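Side-chain contacts in mandelate racemase / muconate lactonizing enzyme, C-terminal domain protein (Pseudovibrio sp. JE062, PDB 4JHM), which is of unassigned specific function but belongs to the enolase superfamily, joining an antiparallel-sheet domain to a barrel of the TIM type: residues K211-R215 / H216-W220; T145-E148 / Y149-Y152. All coordinates share one frame; numbering follows the deposited sequence.

Contact 1: K211-R215 / H216-W220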
ATOM      1  N   LYS A 211     -13.747  14.280 -18.428  1.00 64.00           N
ATOM      2  CA  LYS A 211     -13.567  15.641 -17.944  1.00 63.04           C
ATOM      3  C   LYS A 211     -14.596  16.572 -18.572  1.00 62.15           C
ATOM      4  O   LYS A 211     -15.145  17.443 -17.907  1.00 67.01           O
ATOM      5  CB  LYS A 211     -12.157  16.147 -18.252  1.00 62.72           C
ATOM      6  CG  LYS A 211     -11.074  15.560 -17.365  1.00 62.49           C
ATOM      7  CD  LYS A 211      -9.852  16.464 -17.339  1.00 71.73           C
ATOM      8  CE  LYS A 211      -8.645  15.793 -16.689  1.00 76.57           C
ATOM      9  NZ  LYS A 211      -8.861  15.407 -15.266  1.00 72.54           N
ATOM     10  N   TRP A 212     -14.860  16.384 -19.858  1.00 63.09           N
ATOM     11  CA  TRP A 212     -15.863  17.186 -20.538  1.00 64.44           C
ATOM     12  C   TRP A 212     -17.269  16.865 -20.037  1.00 64.96           C
ATOM     13  O   TRP A 212     -18.057  17.770 -19.761  1.00 67.84           O
ATOM     14  CB  TRP A 212     -15.783  16.973 -22.046  1.00 65.47           C
ATOM     15  CG  TRP A 212     -16.753  17.813 -22.812  1.00 70.44           C
ATOM     16  CD1 TRP A 212     -16.495  18.993 -23.448  1.00 71.44           C
ATOM     17  CD2 TRP A 212     -18.145  17.541 -23.018  1.00 70.99           C
ATOM     18  NE1 TRP A 212     -17.639  19.468 -24.040  1.00 76.04           N
ATOM     19  CE2 TRP A 212     -18.665  18.595 -23.792  1.00 71.90           C
ATOM     20  CE3 TRP A 212     -19.000  16.506 -22.624  1.00 66.07           C
ATOM     21  CZ2 TRP A 212     -19.998  18.644 -24.176  1.00 72.35           C
ATOM     22  CZ3 TRP A 212     -20.323  16.557 -23.005  1.00 64.68           C
ATOM     23  CH2 TRP A 212     -20.812  17.620 -23.770  1.00 71.57           C
HETATM   24  N   MSE A 213     -17.585  15.579 -19.917  1.00 63.54           N
HETATM   25  CA  MSE A 213     -18.904  15.161 -19.445  1.00 62.03           C
HETATM   26  C   MSE A 213     -19.074  15.632 -18.030  1.00 64.46           C
HETATM   27  O   MSE A 213     -20.189  15.943 -17.609  1.00 64.39           O
HETATM   28  CB  MSE A 213     -19.063  13.643 -19.537  1.00 59.71           C
HETATM   29  CG  MSE A 213     -19.332  13.223 -20.977  1.00 61.00           C
HETATM   30 SE   MSE A 213     -19.280  11.268 -21.180  1.00 66.98          SE
HETATM   31  CE  MSE A 213     -20.716  10.788 -19.921  1.00 64.85           C
ATOM     32  N   GLU A 214     -17.961  15.696 -17.297  1.00 63.20           N
ATOM     33  CA  GLU A 214     -17.955  16.141 -15.902  1.00 66.34           C
ATOM     34  C   GLU A 214     -18.286  17.630 -15.775  1.00 65.33           C
ATOM     35  O   GLU A 214     -18.975  18.030 -14.842  1.00 63.53           O
ATOM     36  CB  GLU A 214     -16.591  15.850 -15.262  1.00 69.96           C
ATOM     37  CG  GLU A 214     -16.480  16.177 -13.777  1.00 73.22           C
ATOM     38  CD  GLU A 214     -15.040  16.143 -13.273  1.00 77.36           C
ATOM     39  OE1 GLU A 214     -14.138  16.603 -14.010  1.00 81.16           O
ATOM     40  OE2 GLU A 214     -14.807  15.667 -12.138  1.00 67.76           O
ATOM     41  N   ARG A 215     -17.791  18.443 -16.705  1.00 69.25           N
ATOM     42  CA  ARG A 215     -18.057  19.885 -16.688  1.00 75.48           C
ATOM     43  C   ARG A 215     -19.521  20.180 -16.958  1.00 74.80           C
ATOM     44  O   ARG A 215     -20.088  21.113 -16.395  1.00 74.47           O
ATOM     45  CB  ARG A 215     -17.217  20.623 -17.738  1.00 84.63           C
ATOM     46  CG  ARG A 215     -15.784  20.887 -17.322  1.00 90.29           C
ATOM     47  CD  ARG A 215     -15.156  22.034 -18.101  1.00 89.79           C
ATOM     48  NE  ARG A 215     -13.914  22.468 -17.462  1.00 90.59           N
ATOM     49  CZ  ARG A 215     -13.829  23.408 -16.521  1.00 93.88           C
ATOM     50  NH1 ARG A 215     -12.647  23.721 -16.000  1.00 93.45           N
ATOM     51  NH2 ARG A 215     -14.917  24.048 -16.101  1.00 89.53           N
ATOM     52  N   HIS A 216     -20.125  19.393 -17.841  1.00 73.67           N
ATOM     53  CA  HIS A 216     -21.493  19.644 -18.266  1.00 75.46           C
ATOM     54  C   HIS A 216     -22.490  18.729 -17.543  1.00 75.34           C
ATOM     55  O   HIS A 216     -23.619  18.532 -17.989  1.00 75.28           O
ATOM     56  CB  HIS A 216     -21.589  19.527 -19.788  1.00 71.98           C
ATOM     57  CG  HIS A 216     -20.752  20.536 -20.520  1.00 75.35           C
ATOM     58  ND1 HIS A 216     -19.433  20.309 -20.861  1.00 73.51           N
ATOM     59  CD2 HIS A 216     -21.045  21.781 -20.969  1.00 72.96           C
ATOM     60  CE1 HIS A 216     -18.954  21.364 -21.495  1.00 69.53           C
ATOM     61  NE2 HIS A 216     -19.911  22.272 -21.572  1.00 72.12           N
ATOM     62  N   ASN A 217     -22.056  18.193 -16.407  1.00 76.75           N
ATOM     63  CA  ASN A 217     -22.932  17.463 -15.493  1.00 78.07           C
ATOM     64  C   ASN A 217     -23.724  16.307 -16.116  1.00 72.00           C
ATOM     65  O   ASN A 217     -24.826  15.996 -15.673  1.00 68.89           O
ATOM     66  CB  ASN A 217     -23.881  18.444 -14.794  1.00 79.09           C
ATOM     67  CG  ASN A 217     -23.189  19.259 -13.711  1.00 84.03           C
ATOM     68  OD1 ASN A 217     -22.338  18.754 -12.981  1.00 80.72           O
ATOM     69  ND2 ASN A 217     -23.564  20.527 -13.593  1.00 91.15           N
ATOM     70  N   TRP A 218     -23.159  15.658 -17.129  1.00 68.48           N
ATOM     71  CA  TRP A 218     -23.783  14.464 -17.692  1.00 65.27           C
ATOM     72  C   TRP A 218     -23.785  13.359 -16.653  1.00 61.95           C
ATOM     73  O   TRP A 218     -23.050  13.417 -15.672  1.00 58.71           O
ATOM     74  CB  TRP A 218     -23.064  14.000 -18.952  1.00 64.27           C
ATOM     75  CG  TRP A 218     -23.394  14.823 -20.139  1.00 66.46           C
ATOM     76  CD1 TRP A 218     -23.601  16.168 -20.167  1.00 65.86           C
ATOM     77  CD2 TRP A 218     -23.538  14.365 -21.489  1.00 69.44           C
ATOM     78  NE1 TRP A 218     -23.875  16.577 -21.448  1.00 68.90           N
ATOM     79  CE2 TRP A 218     -23.840  15.488 -22.279  1.00 69.92           C
ATOM     80  CE3 TRP A 218     -23.449  13.112 -22.102  1.00 67.07           C
ATOM     81  CZ2 TRP A 218     -24.054  15.399 -23.651  1.00 73.27           C
ATOM     82  CZ3 TRP A 218     -23.658  13.024 -23.460  1.00 70.16           C
ATOM     83  CH2 TRP A 218     -23.957  14.162 -24.222  1.00 75.00           C
ATOM     84  N   GLU A 219     -24.608  12.345 -16.891  1.00 65.40           N
ATOM     85  CA  GLU A 219     -24.971  11.381 -15.860  1.00 64.78           C
ATOM     86  C   GLU A 219     -23.897  10.322 -15.642  1.00 64.50           C
ATOM     87  O   GLU A 219     -23.395  10.173 -14.529  1.00 70.82           O
ATOM     88  CB  GLU A 219     -26.322  10.746 -16.211  1.00 65.59           C
ATOM     89  CG  GLU A 219     -26.824   9.704 -15.227  1.00 66.21           C
ATOM     90  CD  GLU A 219     -27.180  10.290 -13.879  1.00 67.78           C
ATOM     91  OE1 GLU A 219     -26.986  11.509 -13.687  1.00 70.84           O
ATOM     92  OE2 GLU A 219     -27.655   9.526 -13.011  1.00 70.06           O
ATOM     93  N   TRP A 220     -23.546   9.582 -16.691  1.00 66.13           N
ATOM     94  CA  TRP A 220     -22.460   8.612 -16.586  1.00 67.32           C
ATOM     95  C   TRP A 220     -21.827   8.248 -17.925  1.00 63.37           C
ATOM     96  O   TRP A 220     -22.471   8.303 -18.968  1.00 65.13           O
ATOM     97  CB  TRP A 220     -22.913   7.348 -15.833  1.00 67.06           C
ATOM     98  CG  TRP A 220     -23.704   6.346 -16.622  1.00 61.42           C
ATOM     99  CD1 TRP A 220     -23.357   5.767 -17.807  1.00 65.76           C
ATOM    100  CD2 TRP A 220     -24.951   5.767 -16.244  1.00 59.97           C
ATOM    101  NE1 TRP A 220     -24.329   4.882 -18.206  1.00 61.57           N
ATOM    102  CE2 TRP A 220     -25.316   4.861 -17.257  1.00 61.40           C
ATOM    103  CE3 TRP A 220     -25.807   5.940 -15.153  1.00 61.39           C
ATOM    104  CZ2 TRP A 220     -26.498   4.129 -17.211  1.00 61.32           C
ATOM    105  CZ3 TRP A 220     -26.979   5.211 -15.105  1.00 60.35           C
ATOM    106  CH2 TRP A 220     -27.313   4.315 -16.127  1.00 64.26           C
TER
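The indole of Trp212 has the His216 imidazole over one face and Trp218 at its edge. His216 ND1 lies 3.5 Å above the Trp212 ring plane, over its centre, but the two ring planes are inclined at 31°. On its other neighbour Trp212 acts with its rim: CZ3 comes 3.7 Å from Trp218 CE2, and the planes at 74° make this a T-shaped contact onto a face of Trp218. With CG anti to the backbone N (chi1 -178°), the Trp212 indole lies beside its own carbonyl, where His216 arrives. Trp212 O lies close to the imidazole plane and takes two bonds, from His216 ND1 at 3.1 Å and from His216 N; the two donors come from opposite faces of the carbonyl plane. The chain then leaves helix 203-215 through a Schellman motif: Asn217 has positive phi, Trp218 N bonds to Met213 O at 3.0 Å, and Asn217 N makes a weak bond to Glu214 O. This turn belongs to the beta-alpha-beta crossover between parallel strands 192-196 and 220-222. Trp218 NE1 donates to Glu183 of helix 172-186, and Trp212 also packs against Val179 and Glu180 of that helix.

Contact 2: T145-E148 / Y149-Y152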
ATOM      1  N   THR A 145     -25.562  10.476 -39.021  1.00 98.91           N
ATOM      2  CA  THR A 145     -25.217  11.887 -38.848  1.00 97.33           C
ATOM      3  C   THR A 145     -25.746  12.440 -37.530  1.00 92.81           C
ATOM      4  O   THR A 145     -26.775  11.995 -37.023  1.00 93.50           O
ATOM      5  CB  THR A 145     -25.772  12.752 -39.992  1.00103.37           C
ATOM      6  OG1 THR A 145     -27.157  12.448 -40.198  1.00105.93           O
ATOM      7  CG2 THR A 145     -25.005  12.499 -41.274  1.00107.03           C
ATOM      8  N   VAL A 146     -25.030  13.423 -36.992  1.00 88.32           N
ATOM      9  CA  VAL A 146     -25.389  14.058 -35.727  1.00 87.14           C
ATOM     10  C   VAL A 146     -26.799  14.636 -35.747  1.00 92.58           C
ATOM     11  O   VAL A 146     -27.487  14.630 -34.725  1.00 89.49           O
ATOM     12  CB  VAL A 146     -24.409  15.200 -35.381  1.00 87.26           C
ATOM     13  CG1 VAL A 146     -25.036  16.170 -34.388  1.00 86.90           C
ATOM     14  CG2 VAL A 146     -23.104  14.640 -34.839  1.00 85.45           C
ATOM     15  N   GLU A 147     -27.219  15.138 -36.906  1.00100.53           N
ATOM     16  CA  GLU A 147     -28.498  15.840 -37.032  1.00105.71           C
ATOM     17  C   GLU A 147     -29.692  14.896 -36.888  1.00101.12           C
ATOM     18  O   GLU A 147     -30.775  15.317 -36.487  1.00103.53           O
ATOM     19  CB  GLU A 147     -28.578  16.588 -38.369  1.00118.89           C
ATOM     20  CG  GLU A 147     -27.657  17.799 -38.472  1.00124.03           C
ATOM     21  CD  GLU A 147     -26.183  17.428 -38.513  1.00128.55           C
ATOM     22  OE1 GLU A 147     -25.852  16.314 -38.977  1.00129.98           O
ATOM     23  OE2 GLU A 147     -25.349  18.255 -38.083  1.00130.56           O
ATOM     24  N   GLU A 148     -29.488  13.622 -37.206  1.00 98.14           N
ATOM     25  CA  GLU A 148     -30.540  12.617 -37.067  1.00 98.89           C
ATOM     26  C   GLU A 148     -30.939  12.407 -35.607  1.00 96.47           C
ATOM     27  O   GLU A 148     -32.015  11.884 -35.323  1.00 98.44           O
ATOM     28  CB  GLU A 148     -30.088  11.283 -37.672  1.00 99.95           C
ATOM     29  CG  GLU A 148     -29.927  11.302 -39.187  1.00102.31           C
ATOM     30  CD  GLU A 148     -29.552   9.944 -39.754  1.00105.17           C
ATOM     31  OE1 GLU A 148     -30.364   9.002 -39.635  1.00105.12           O
ATOM     32  OE2 GLU A 148     -28.448   9.818 -40.324  1.00105.86           O
ATOM     33  N   TYR A 149     -30.067  12.812 -34.687  1.00 93.38           N
ATOM     34  CA  TYR A 149     -30.291  12.595 -33.261  1.00 89.05           C
ATOM     35  C   TYR A 149     -31.355  13.516 -32.667  1.00 92.59           C
ATOM     36  O   TYR A 149     -32.028  13.146 -31.708  1.00 97.28           O
ATOM     37  CB  TYR A 149     -28.981  12.767 -32.483  1.00 86.66           C
ATOM     38  CG  TYR A 149     -28.105  11.531 -32.475  1.00 82.66           C
ATOM     39  CD1 TYR A 149     -27.194  11.295 -33.495  1.00 81.76           C
ATOM     40  CD2 TYR A 149     -28.196  10.596 -31.450  1.00 76.51           C
ATOM     41  CE1 TYR A 149     -26.396  10.164 -33.495  1.00 76.88           C
ATOM     42  CE2 TYR A 149     -27.407   9.463 -31.444  1.00 74.90           C
ATOM     43  CZ  TYR A 149     -26.506   9.250 -32.468  1.00 73.32           C
ATOM     44  OH  TYR A 149     -25.714   8.125 -32.468  1.00 64.99           O
ATOM     45  N   PHE A 150     -31.506  14.711 -33.228  1.00 96.44           N
ATOM     46  CA  PHE A 150     -32.356  15.725 -32.608  1.00101.64           C
ATOM     47  C   PHE A 150     -33.844  15.368 -32.645  1.00104.68           C
ATOM     48  O   PHE A 150     -34.524  15.466 -31.622  1.00109.34           O
ATOM     49  CB  PHE A 150     -32.116  17.101 -33.236  1.00107.30           C
ATOM     50  CG  PHE A 150     -30.680  17.551 -33.184  1.00111.83           C
ATOM     51  CD1 PHE A 150     -29.906  17.330 -32.058  1.00105.93           C
ATOM     52  CD2 PHE A 150     -30.109  18.210 -34.263  1.00117.39           C
ATOM     53  CE1 PHE A 150     -28.588  17.746 -32.013  1.00108.63           C
ATOM     54  CE2 PHE A 150     -28.791  18.631 -34.222  1.00115.04           C
ATOM     55  CZ  PHE A 150     -28.031  18.400 -33.096  1.00110.20           C
ATOM     56  N   PRO A 151     -34.363  14.962 -33.818  1.00104.62           N
ATOM     57  CA  PRO A 151     -35.755  14.519 -33.851  1.00 99.74           C
ATOM     58  C   PRO A 151     -36.013  13.397 -32.852  1.00 92.95           C
ATOM     59  O   PRO A 151     -36.960  13.464 -32.073  1.00 96.52           O
ATOM     60  CB  PRO A 151     -35.931  14.011 -35.285  1.00100.17           C
ATOM     61  CG  PRO A 151     -34.925  14.769 -36.080  1.00101.43           C
ATOM     62  CD  PRO A 151     -33.754  14.974 -35.161  1.00103.66           C
ATOM     63  N   TYR A 152     -35.160  12.380 -32.870  1.00 86.05           N
ATOM     64  CA  TYR A 152     -35.306  11.247 -31.971  1.00 84.54           C
ATOM     65  C   TYR A 152     -35.341  11.703 -30.515  1.00 89.55           C
ATOM     66  O   TYR A 152     -36.186  11.259 -29.737  1.00 91.41           O
ATOM     67  CB  TYR A 152     -34.165  10.247 -32.178  1.00 78.81           C
ATOM     68  CG  TYR A 152     -34.194   9.104 -31.197  1.00 75.68           C
ATOM     69  CD1 TYR A 152     -33.547   9.200 -29.972  1.00 75.20           C
ATOM     70  CD2 TYR A 152     -34.881   7.934 -31.481  1.00 75.50           C
ATOM     71  CE1 TYR A 152     -33.574   8.160 -29.063  1.00 72.39           C
ATOM     72  CE2 TYR A 152     -34.914   6.888 -30.576  1.00 76.07           C
ATOM     73  CZ  TYR A 152     -34.257   7.009 -29.368  1.00 72.50           C
ATOM     74  OH  TYR A 152     -34.282   5.976 -28.463  1.00 75.24           O
TER
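Tyr149 N donates to Val146 O at 3.2 Å and Phe150 N bonds weakly to Glu147 O, both spanning three residues. Pro151 has no N-H with which to continue the series; its CD packs near the carbonyl oxygens of Glu147 and Glu148.

The Phe150 ring folds back over the 146-149 turn. Its CG stands beside the backbone N (chi1 -56°), and one ring face covers Val146 O, which lies 4.1 Å above the plane and over the centre. The far end of the same ring touches the valine, CZ to Val146 CG1 at 4.0 Å, the two side chains running at a slant to each other. Tyr149 uses a different part of its ring: CD1 lies at the same 3.6 Å from Val146 O and from Thr145 O, both oxygens being near the ring plane at its edge.

On another side of the turn, Glu148 reaches back to Thr145. Glu148 OE2 receives Thr145 OG1 at 2.9 Å on its anti lone pair and Thr145 N at 3.2 Å from above the carboxylate plane (42° out of it). Two bonds therefore grip one oxygen and tie the start of the turn to the residue just ahead of Tyr149.

The turn belongs to the link from strand 133-139 to helix 149-159, a beta-to-alpha connection of the TIM-type barrel. Val146 and Tyr149 pack on Leu178 of helix 172-186, and Phe150 makes a cation-pi contact with Lys185 there. Tyr149 OH bonds to His167 O at the end of strand 163-167, while Tyr152 OH bonds to Tyr327 O, just beyond strand 323-326.

Contact 2 comes first along the chain and contact 1 follows; their centres are 21 Å apart and their nearest atoms about 9 Å, so they do not touch. What relates them is helix 172-186, which both meet: contact 2 through Leu178, Ala181, Lys185 and Tyr186, contact 1 through Val179, Glu180 and Glu183. They also mark opposite kinds of junction in the barrel domain. Contact 2 follows the C-terminal end of strand 133-139, the end of the barrel where this superfamily usually has its active site, whereas contact 1 leads into the N-terminal end of strand 220-222. With centres 25 and 24 Å from the centre of the chain, both are peripheral.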